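PDB 4HN7: signal transduction protein pmrD from Escherichia coli, which interacts with phosphorylated BasR to mediate induction of BasR-activated genes, which brings polymyxin resistance in some natural isolates. Local coordinates for residues Trp3-Ser8 and His17-Cys22; Ala32-Asp37 and Val64-Ala69; Gly43-Pro48 and Ile56-Leu61. All coordinates share one frame; numbering follows the deposited sequence.

The three contacts sample one closed antiparallel barrel in which strand order is 3-9, 16-23, 29-35, 63-71, 53-56 and 45-50. Interaction 1 and interaction 2, with centres about 11 Å apart, share the seam between strands 16-23 and 29-35, where Leu-19 N lies 2.8 Å from Ala-32 O. Interaction 3 lies about 12 Å, centre to centre, from interaction 1; the closure of the barrel joins them, Val-5 N lying 2.9 Å from Asp-44 O. Interactions 2 and 3, centres about 13 Å apart, meet in the interior, where Val-64 CG1 approaches Ile-56 CG1 to 3.4 Å. Both also touch the second subunit.

Interaction 1: residues Trp3-Ser8 and His17-Cys22; sequences WLVKKS and HVLMLC
Met-20 starts with CG anti to its backbone N (chi1 -158°), then bends at chi2 and chi3. Lys-7 sends CG anti to its carbonyl carbon (chi1 -55°) and runs nearly extended until a bend at its end. The two chains cross obliquely on the same face, and methyl CE of Met-20 ends against CE of Lys-7 at 3.3 Å, a tight contact between aliphatic carbons. The root of the methionine is covered as well, since Lys-7 CD lies 3.5 Å from Met-20 CB.

Backbone geometry explains why these residues are neighbours. At one end Leu-4 and Cys-22 form a hydrogen-bonded antiparallel pair, with Leu-4 N to Cys-22 O at 2.9 Å and almost straight (177°). Beyond Val-5 the register slips by one, because Lys-6 and Lys-7 both stand opposite Met-20: a classic beta bulge. Met-20 O accepts from Lys-6 N at 2.8 Å, the donor above its carbonyl plane, and only weakly from Lys-7 N at 3.4 Å. The return bond, Met-20 N to Lys-7 O, is 2.8 Å long and lies in the carbonyl plane.

On the face of Val-5, Leu-19 and Leu-21 the contacts are mainly apolar. Val-5 CG2 touches Leu-21 CD2 at 3.8 Å, while Val-5 CG1 reaches Leu-19 CD2. Trp-3, at the start of the segment, crosses Leu-21 at about a right angle, its CE3 being 4.0 Å from Leu-21 CB.

This is the first hairpin of the barrel. Val-5 and Leu-21 pack inward on Leu-46 of strand 45-50, and Leu-19 on Val-34 of strand 29-35. On the outer face Trp-77 of helix 74-84 packs on Met-20 and makes a cation-pi contact with Lys-7; the same helix is tied to the end of strand 3-9 by the Cys-9 to Cys-81 disulfide.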
loop_
_atom_site.group_PDB
_atom_site.type_symbol
_atom_site.label_atom_id
_atom_site.label_comp_id
_atom_site.label_asym_id
_atom_site.label_seq_id
_atom_site.Cartn_x
_atom_site.Cartn_y
_atom_site.Cartn_z
ATOM N N TRP A 3 -5.797 11.125 -10.746
ATOM C CA TRP A 3 -6.911 11.917 -10.290
ATOM C C TRP A 3 -6.318 12.878 -9.376
ATOM O O TRP A 3 -5.463 12.522 -8.638
ATOM C CB TRP A 3 -7.855 11.040 -9.525
ATOM C CG TRP A 3 -8.486 9.996 -10.406
ATOM C CD1 TRP A 3 -8.067 8.695 -10.609
ATOM C CD2 TRP A 3 -9.639 10.192 -11.276
ATOM N NE1 TRP A 3 -8.883 8.102 -11.557
ATOM C CE2 TRP A 3 -9.857 8.990 -11.956
ATOM C CE3 TRP A 3 -10.515 11.260 -11.505
ATOM C CZ2 TRP A 3 -10.898 8.847 -12.854
ATOM C CZ3 TRP A 3 -11.536 11.113 -12.403
ATOM C CH2 TRP A 3 -11.740 9.917 -13.051
ATOM N N LEU A 4 -6.800 14.091 -9.389
ATOM C CA LEU A 4 -6.396 15.069 -8.411
ATOM C C LEU A 4 -7.495 15.204 -7.370
ATOM O O LEU A 4 -8.656 15.372 -7.699
ATOM C CB LEU A 4 -6.188 16.383 -9.125
ATOM C CG LEU A 4 -4.804 17.022 -9.003
ATOM C CD1 LEU A 4 -3.802 16.184 -8.230
ATOM C CD2 LEU A 4 -4.246 17.315 -10.389
ATOM N N VAL A 5 -7.156 15.099 -6.112
ATOM C CA VAL A 5 -8.163 15.270 -5.091
ATOM C C VAL A 5 -8.529 16.725 -4.960
ATOM O O VAL A 5 -7.722 17.474 -4.480
ATOM C CB VAL A 5 -7.638 14.830 -3.753
ATOM C CG1 VAL A 5 -8.713 14.992 -2.683
ATOM C CG2 VAL A 5 -7.112 13.407 -3.860
ATOM N N LYS A 6 -9.735 17.115 -5.364
ATOM C CA LYS A 6 -10.197 18.504 -5.286
ATOM C C LYS A 6 -10.840 18.844 -3.968
ATOM O O LYS A 6 -10.813 19.986 -3.603
ATOM C CB LYS A 6 -11.194 18.831 -6.383
ATOM C CG LYS A 6 -10.583 19.055 -7.774
ATOM C CD LYS A 6 -9.717 20.304 -7.821
ATOM C CE LYS A 6 -10.225 21.309 -8.857
ATOM N NZ LYS A 6 -9.959 22.729 -8.443
ATOM N N LYS A 7 -11.428 17.879 -3.276
ATOM C CA LYS A 7 -12.081 18.102 -1.992
ATOM C C LYS A 7 -12.074 16.837 -1.235
ATOM O O LYS A 7 -12.281 15.826 -1.829
ATOM C CB LYS A 7 -13.557 18.390 -2.139
ATOM C CG LYS A 7 -13.974 19.533 -3.035
ATOM C CD LYS A 7 -15.385 19.240 -3.538
ATOM C CE LYS A 7 -16.060 20.441 -4.177
ATOM N NZ LYS A 7 -16.796 21.235 -3.153
ATOM N N SER A 8 -11.948 16.916 0.088
ATOM C CA SER A 8 -11.911 15.775 1.043
ATOM C C SER A 8 -12.934 15.960 2.184
ATOM O O SER A 8 -13.436 17.048 2.437
ATOM C CB SER A 8 -10.494 15.575 1.615
ATOM O OG SER A 8 -10.445 14.580 2.616
ATOM N N HIS A 17 -12.614 8.029 3.522
ATOM C CA HIS A 17 -12.826 9.447 3.177
ATOM C C HIS A 17 -13.811 9.421 2.086
ATOM O O HIS A 17 -14.007 8.374 1.504
ATOM C CB HIS A 17 -11.583 10.100 2.577
ATOM C CG HIS A 17 -10.420 10.209 3.504
ATOM N ND1 HIS A 17 -9.439 9.240 3.583
ATOM C CD2 HIS A 17 -10.048 11.200 4.349
ATOM C CE1 HIS A 17 -8.527 9.619 4.461
ATOM N NE2 HIS A 17 -8.872 10.805 4.938
ATOM N N VAL A 18 -14.431 10.560 1.809
ATOM C CA VAL A 18 -15.201 10.745 0.583
ATOM C C VAL A 18 -14.455 11.852 -0.090
ATOM O O VAL A 18 -14.077 12.807 0.577
ATOM C CB VAL A 18 -16.682 11.090 0.775
ATOM C CG1 VAL A 18 -17.414 11.247 -0.572
ATOM C CG2 VAL A 18 -17.353 9.950 1.498
ATOM N N LEU A 19 -14.202 11.692 -1.396
ATOM C CA LEU A 19 -13.293 12.555 -2.120
ATOM C C LEU A 19 -13.941 13.033 -3.382
ATOM O O LEU A 19 -14.598 12.299 -4.043
ATOM C CB LEU A 19 -12.018 11.798 -2.491
ATOM C CG LEU A 19 -11.137 11.222 -1.405
ATOM C CD1 LEU A 19 -10.039 10.491 -2.128
ATOM C CD2 LEU A 19 -10.538 12.224 -0.422
ATOM N N MET A 20 -13.757 14.282 -3.704
ATOM C CA MET A 20 -14.095 14.747 -4.984
ATOM C C MET A 20 -12.752 14.745 -5.718
ATOM O O MET A 20 -11.750 15.138 -5.186
ATOM C CB MET A 20 -14.730 16.128 -4.884
ATOM C CG MET A 20 -15.606 16.515 -6.068
ATOM S SD MET A 20 -14.774 17.354 -7.439
ATOM C CE MET A 20 -15.173 19.055 -7.056
ATOM N N LEU A 21 -12.744 14.217 -6.921
ATOM C CA LEU A 21 -11.537 13.963 -7.683
ATOM C C LEU A 21 -11.776 14.528 -9.054
ATOM O O LEU A 21 -12.868 14.525 -9.504
ATOM C CB LEU A 21 -11.350 12.473 -7.829
ATOM C CG LEU A 21 -11.183 11.625 -6.602
ATOM C CD1 LEU A 21 -11.341 10.206 -7.088
ATOM C CD2 LEU A 21 -9.827 11.842 -5.927
ATOM N N CYS A 22 -10.804 15.071 -9.728
ATOM C CA CYS A 22 -11.028 15.295 -11.118
ATOM C C CYS A 22 -9.798 14.859 -11.912
ATOM O O CYS A 22 -8.701 14.913 -11.396
ATOM C CB CYS A 22 -11.424 16.716 -11.368
ATOM S SG CYS A 22 -10.012 17.779 -11.541
#

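Interaction 2: residues Ala32-Asp37 and Val64-Ala69; sequences AEVKSD and VKVLSA
A classic beta bulge marks the antiparallel pairing of strands 29-35 and 63-71: Leu-67 and Ser-68 both face Glu-33. Its signature is the carbonyl oxygen Glu-33 O, gripped by two amides, both in the carbonyl plane. Leu-67 N donates to Glu-33 O at 2.7 Å, and Ser-68 N donates to Glu-33 O at 3.1 Å, coming in on a lone pair. In return Glu-33 N donates to Ser-68 O over 2.7 Å. Past the slip of one residue the pairing becomes regular again, with Lys-35 and Lys-65 as a reciprocal hydrogen-bonded pair. Lys-65 N to Lys-35 O, at 2.8 Å, is nearly straight (172°), and Lys-35 N meets Lys-65 O at 2.7 Å almost along the C=O axis.

These strands are third and sixth in the chain but adjacent in the six-stranded barrel, so 27 residues of sequence separation are bridged directly by backbone. The 146° between the axes of these short strand segments, antiparallel but clearly twisted, is consistent with the coiled sheet of a closed barrel.

The two faces of the pair differ. On the side of Ala-32, Val-34 and Val-66, where the first two are buried, Val-34 CB rests 3.9 Å from Val-64 CG2, and Leu-19 of strand 16-23 also packs on Val-34. Val-34 holds CG1 anti to its carbonyl carbon (chi1 -51°), a setting that turns CG1 toward Val-66 CG2. On the face of Glu-33 and Lys-35 the aliphatic root of Lys-35 is flanked by Leu-67, whose CD1 lies 3.8 Å from Lys-35 CB; the end of the lysine leads away from strand 63-71, and Lys-35 also packs on Leu-61 of the second subunit. Beyond Lys-35, Ser-36 CB sits against Val-64 CB, and the serine OG is hydrogen-bonded to Phe-38 N and Thr-63 O.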
loop_
_atom_site.group_PDB
_atom_site.type_symbol
_atom_site.label_atom_id
_atom_site.label_comp_id
_atom_site.label_asym_id
_atom_site.label_seq_id
_atom_site.Cartn_x
_atom_site.Cartn_y
_atom_site.Cartn_z
ATOM N N ALA A 32 -15.824 9.890 -4.764
ATOM C CA ALA A 32 -15.365 8.555 -4.489
ATOM C C ALA A 32 -15.243 8.320 -3.017
ATOM O O ALA A 32 -14.754 9.138 -2.315
ATOM C CB ALA A 32 -14.052 8.286 -5.197
ATOM N N GLU A 33 -15.672 7.143 -2.610
ATOM C CA GLU A 33 -15.577 6.667 -1.285
ATOM C C GLU A 33 -14.344 5.760 -1.274
ATOM O O GLU A 33 -14.259 4.786 -2.042
ATOM C CB GLU A 33 -16.851 5.901 -1.008
ATOM C CG GLU A 33 -17.226 5.670 0.444
ATOM C CD GLU A 33 -18.725 5.341 0.583
ATOM O OE1 GLU A 33 -19.086 4.125 0.628
ATOM O OE2 GLU A 33 -19.549 6.303 0.611
ATOM N N VAL A 34 -13.360 6.100 -0.437
ATOM C CA VAL A 34 -12.097 5.408 -0.471
ATOM C C VAL A 34 -11.766 4.934 0.919
ATOM O O VAL A 34 -12.368 5.342 1.840
ATOM C CB VAL A 34 -10.928 6.272 -1.046
ATOM C CG1 VAL A 34 -11.289 6.905 -2.369
ATOM C CG2 VAL A 34 -10.508 7.340 -0.080
ATOM N N LYS A 35 -10.783 4.069 1.023
ATOM C CA LYS A 35 -10.302 3.604 2.263
ATOM C C LYS A 35 -8.772 3.627 2.189
ATOM O O LYS A 35 -8.200 3.119 1.235
ATOM C CB LYS A 35 -10.783 2.177 2.412
ATOM C CG LYS A 35 -10.487 1.573 3.749
ATOM C CD LYS A 35 -10.464 0.052 3.678
ATOM C CE LYS A 35 -10.518 -0.599 5.063
ATOM N NZ LYS A 35 -9.867 0.201 6.147
ATOM N N SER A 36 -8.114 4.189 3.193
ATOM C CA SER A 36 -6.655 4.186 3.216
ATOM C C SER A 36 -6.184 4.222 4.619
ATOM O O SER A 36 -6.851 4.762 5.483
ATOM C CB SER A 36 -6.084 5.462 2.546
ATOM O OG SER A 36 -4.654 5.450 2.521
ATOM N N ASP A 37 -4.990 3.717 4.833
ATOM C CA ASP A 37 -4.300 3.935 6.097
ATOM C C ASP A 37 -3.520 5.269 6.099
ATOM O O ASP A 37 -3.076 5.710 7.146
ATOM C CB ASP A 37 -3.354 2.762 6.417
ATOM C CG ASP A 37 -4.087 1.420 6.580
ATOM O OD1 ASP A 37 -5.222 1.408 7.092
ATOM O OD2 ASP A 37 -3.517 0.376 6.198
ATOM N N VAL A 64 -4.388 3.373 -1.567
ATOM C CA VAL A 64 -5.780 3.625 -1.214
ATOM C C VAL A 64 -6.696 2.738 -2.046
ATOM O O VAL A 64 -6.390 2.469 -3.188
ATOM C CB VAL A 64 -6.240 5.106 -1.316
ATOM C CG1 VAL A 64 -5.120 6.032 -1.646
ATOM C CG2 VAL A 64 -7.342 5.277 -2.313
ATOM N N LYS A 65 -7.811 2.295 -1.449
ATOM C CA LYS A 65 -8.754 1.341 -2.084
ATOM C C LYS A 65 -9.936 2.205 -2.339
ATOM O O LYS A 65 -10.352 2.931 -1.425
ATOM C CB LYS A 65 -9.121 0.195 -1.126
ATOM C CG LYS A 65 -9.203 -1.243 -1.695
ATOM C CD LYS A 65 -9.296 -2.311 -0.564
ATOM C CE LYS A 65 -8.570 -3.675 -0.827
ATOM N NZ LYS A 65 -8.126 -4.564 0.343
ATOM N N VAL A 66 -10.431 2.205 -3.577
ATOM C CA VAL A 66 -11.676 2.862 -3.905
ATOM C C VAL A 66 -12.784 1.897 -3.591
ATOM O O VAL A 66 -12.824 0.859 -4.142
ATOM C CB VAL A 66 -11.802 3.202 -5.382
ATOM C CG1 VAL A 66 -13.168 3.699 -5.679
ATOM C CG2 VAL A 66 -10.813 4.260 -5.765
ATOM N N LEU A 67 -13.664 2.272 -2.699
ATOM C CA LEU A 67 -14.762 1.460 -2.296
ATOM C C LEU A 67 -15.975 1.702 -3.179
ATOM O O LEU A 67 -16.754 0.799 -3.429
ATOM C CB LEU A 67 -15.099 1.774 -0.846
ATOM C CG LEU A 67 -13.952 1.399 0.096
ATOM C CD1 LEU A 67 -14.382 1.603 1.525
ATOM C CD2 LEU A 67 -13.502 -0.038 -0.061
ATOM N N SER A 68 -16.165 2.919 -3.654
ATOM C CA SER A 68 -17.200 3.174 -4.659
ATOM C C SER A 68 -17.007 4.547 -5.219
ATOM O O SER A 68 -16.350 5.376 -4.581
ATOM C CB SER A 68 -18.612 3.085 -4.077
ATOM O OG SER A 68 -19.020 4.306 -3.483
ATOM N N ALA A 69 -17.610 4.773 -6.393
ATOM C CA ALA A 69 -17.577 6.041 -7.110
ATOM C C ALA A 69 -18.811 6.391 -7.925
ATOM O O ALA A 69 -19.521 5.533 -8.415
ATOM C CB ALA A 69 -16.390 6.071 -8.031
#

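Interaction 3: residues Gly43-Pro48 and Ile56-Leu61; sequences GDLLSP and INREKL
The tight part of this contact centres on Asn-57, which binds both backbone polar atoms of Leu-45, N and O. Asn-57 N gives its hydrogen to Leu-45 O at 2.6 Å, in the carbonyl plane and practically straight (179°). Leu-45 N reaches back to the side-chain oxygen Asn-57 OD1 at 3.0 Å, equally straight, though from above the amide plane. The asparagine CB leaves pointing away, but CG anti to the carbonyl carbon (chi1 -65°) swings the amide back to the strand.

Next to this grip Leu-46 and Ile-56 form a non-hydrogen-bonded antiparallel pair. Their side chains lie alongside each other, pointing the same way, with Leu-46 CD2 at 3.8 Å from Ile-56 CG1, and both pack on Val-64 of strand 63-71. Ile-56 CG2 also abuts the carboxylate of Asp-44, 3.6 Å from OD1.

The outer side is looser. Asn-57 ND2 makes a weak bond to Asp-44 OD2 at 3.4 Å, with carboxylate and amide planes 79° apart; Asp-44 OD1 has a firmer partner in Lys-41 N. Exposed Arg-58 runs beside Leu-45, its CD 3.8 Å from Leu-45 CD2, and Ser-47 CB lies at the edge of its guanidinium, whose charge is met by a salt bridge to Glu-2.

Asn-57 and Arg-58, both with positive phi, are the corner residues of a type I' turn, closed by Glu-59 N to Ile-56 O at 2.9 Å. Strand 53-56 stops here and the chain heads for strand 63-71. Asn-57 OD1 thus accepts from Leu-45 N much as a strand carbonyl would, which is consistent with the side chain extending the pairing by one bond into the turn.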
loop_
_atom_site.group_PDB
_atom_site.type_symbol
_atom_site.label_atom_id
_atom_site.label_comp_id
_atom_site.label_asym_id
_atom_site.label_seq_id
_atom_site.Cartn_x
_atom_site.Cartn_y
_atom_site.Cartn_z
ATOM N N GLY A 43 -5.182 18.431 -3.185
ATOM C CA GLY A 43 -4.023 18.675 -4.021
ATOM C C GLY A 43 -3.140 17.462 -4.151
ATOM O O GLY A 43 -2.102 17.561 -4.787
ATOM N N ASP A 44 -3.520 16.336 -3.535
ATOM C CA ASP A 44 -2.910 15.045 -3.812
ATOM C C ASP A 44 -3.296 14.426 -5.172
ATOM O O ASP A 44 -4.352 14.666 -5.772
ATOM C CB ASP A 44 -3.157 14.071 -2.689
ATOM C CG ASP A 44 -2.378 14.439 -1.423
ATOM O OD1 ASP A 44 -2.478 13.743 -0.380
ATOM O OD2 ASP A 44 -1.652 15.448 -1.460
ATOM N N LEU A 45 -2.335 13.680 -5.692
ATOM C CA LEU A 45 -2.488 12.929 -6.897
ATOM C C LEU A 45 -2.711 11.467 -6.477
ATOM O O LEU A 45 -1.957 10.923 -5.676
ATOM C CB LEU A 45 -1.196 12.997 -7.700
ATOM C CG LEU A 45 -1.047 12.206 -8.991
ATOM C CD1 LEU A 45 -1.789 12.903 -10.065
ATOM C CD2 LEU A 45 0.399 12.101 -9.389
ATOM N N LEU A 46 -3.710 10.829 -7.077
ATOM C CA LEU A 46 -3.883 9.372 -6.972
ATOM C C LEU A 46 -3.615 8.688 -8.289
ATOM O O LEU A 46 -4.252 9.011 -9.261
ATOM C CB LEU A 46 -5.306 9.042 -6.570
ATOM C CG LEU A 46 -5.691 9.637 -5.237
ATOM C CD1 LEU A 46 -7.179 9.527 -5.167
ATOM C CD2 LEU A 46 -5.036 8.908 -4.091
ATOM N N SER A 47 -2.706 7.729 -8.320
ATOM C CA SER A 47 -2.305 7.122 -9.568
ATOM C C SER A 47 -2.638 5.672 -9.471
ATOM O O SER A 47 -2.367 5.063 -8.455
ATOM C CB SER A 47 -0.817 7.306 -9.731
ATOM O OG SER A 47 -0.356 8.228 -8.721
ATOM N N PRO A 48 -3.211 5.100 -10.531
ATOM C CA PRO A 48 -3.562 3.686 -10.572
ATOM C C PRO A 48 -2.392 2.778 -10.371
ATOM O O PRO A 48 -1.374 3.026 -10.952
ATOM C CB PRO A 48 -4.071 3.496 -11.976
ATOM C CG PRO A 48 -3.443 4.584 -12.729
ATOM C CD PRO A 48 -3.409 5.744 -11.825
ATOM N N ILE A 56 -0.823 7.361 -3.510
ATOM C CA ILE A 56 -0.925 8.781 -3.232
ATOM C C ILE A 56 0.393 9.414 -3.624
ATOM O O ILE A 56 1.451 9.026 -3.126
ATOM C CB ILE A 56 -1.254 9.015 -1.726
ATOM C CG1 ILE A 56 -2.531 8.250 -1.322
ATOM C CG2 ILE A 56 -1.444 10.505 -1.417
ATOM C CD1 ILE A 56 -2.552 7.853 0.141
ATOM N N ASN A 57 0.347 10.367 -4.538
ATOM C CA ASN A 57 1.563 11.152 -4.925
ATOM C C ASN A 57 2.695 10.218 -5.360
ATOM O O ASN A 57 3.876 10.370 -5.022
ATOM C CB ASN A 57 2.025 12.021 -3.779
ATOM C CG ASN A 57 1.051 13.081 -3.429
ATOM O OD1 ASN A 57 0.297 13.574 -4.266
ATOM N ND2 ASN A 57 1.040 13.432 -2.173
ATOM N N ARG A 58 2.284 9.220 -6.108
ATOM C CA ARG A 58 3.141 8.288 -6.730
ATOM C C ARG A 58 3.979 7.528 -5.753
ATOM O O ARG A 58 4.962 6.938 -6.145
ATOM C CB ARG A 58 3.935 8.997 -7.801
ATOM C CG ARG A 58 3.299 8.794 -9.162
ATOM C CD ARG A 58 3.459 9.930 -10.142
ATOM N NE ARG A 58 4.177 9.450 -11.333
ATOM C CZ ARG A 58 3.703 8.611 -12.247
ATOM N NH1 ARG A 58 2.460 8.135 -12.159
ATOM N NH2 ARG A 58 4.490 8.259 -13.267
ATOM N N GLU A 59 3.555 7.479 -4.492
ATOM C CA GLU A 59 4.191 6.633 -3.496
ATOM C C GLU A 59 3.511 5.294 -3.405
ATOM O O GLU A 59 2.533 5.184 -2.724
ATOM C CB GLU A 59 4.081 7.279 -2.144
ATOM C CG GLU A 59 4.901 8.522 -2.049
ATOM C CD GLU A 59 4.941 9.019 -0.649
ATOM O OE1 GLU A 59 4.269 10.053 -0.381
ATOM O OE2 GLU A 59 5.606 8.331 0.166
ATOM N N LYS A 60 4.066 4.277 -4.056
ATOM C CA LYS A 60 3.443 2.943 -4.174
ATOM C C LYS A 60 3.071 2.329 -2.844
ATOM O O LYS A 60 2.116 1.555 -2.751
ATOM C CB LYS A 60 4.398 1.986 -4.846
ATOM C CG LYS A 60 4.535 2.215 -6.323
ATOM C CD LYS A 60 5.619 1.314 -6.877
ATOM C CE LYS A 60 5.958 1.708 -8.295
ATOM N NZ LYS A 60 4.687 1.922 -9.025
ATOM N N LEU A 61 3.850 2.673 -1.833
ATOM C CA LEU A 61 3.655 2.228 -0.466
ATOM C C LEU A 61 2.496 2.900 0.242
ATOM O O LEU A 61 2.143 2.485 1.345
ATOM C CB LEU A 61 4.916 2.524 0.335
ATOM C CG LEU A 61 5.719 1.373 0.921
ATOM C CD1 LEU A 61 5.650 0.132 0.062
ATOM C CD2 LEU A 61 7.142 1.832 1.118
#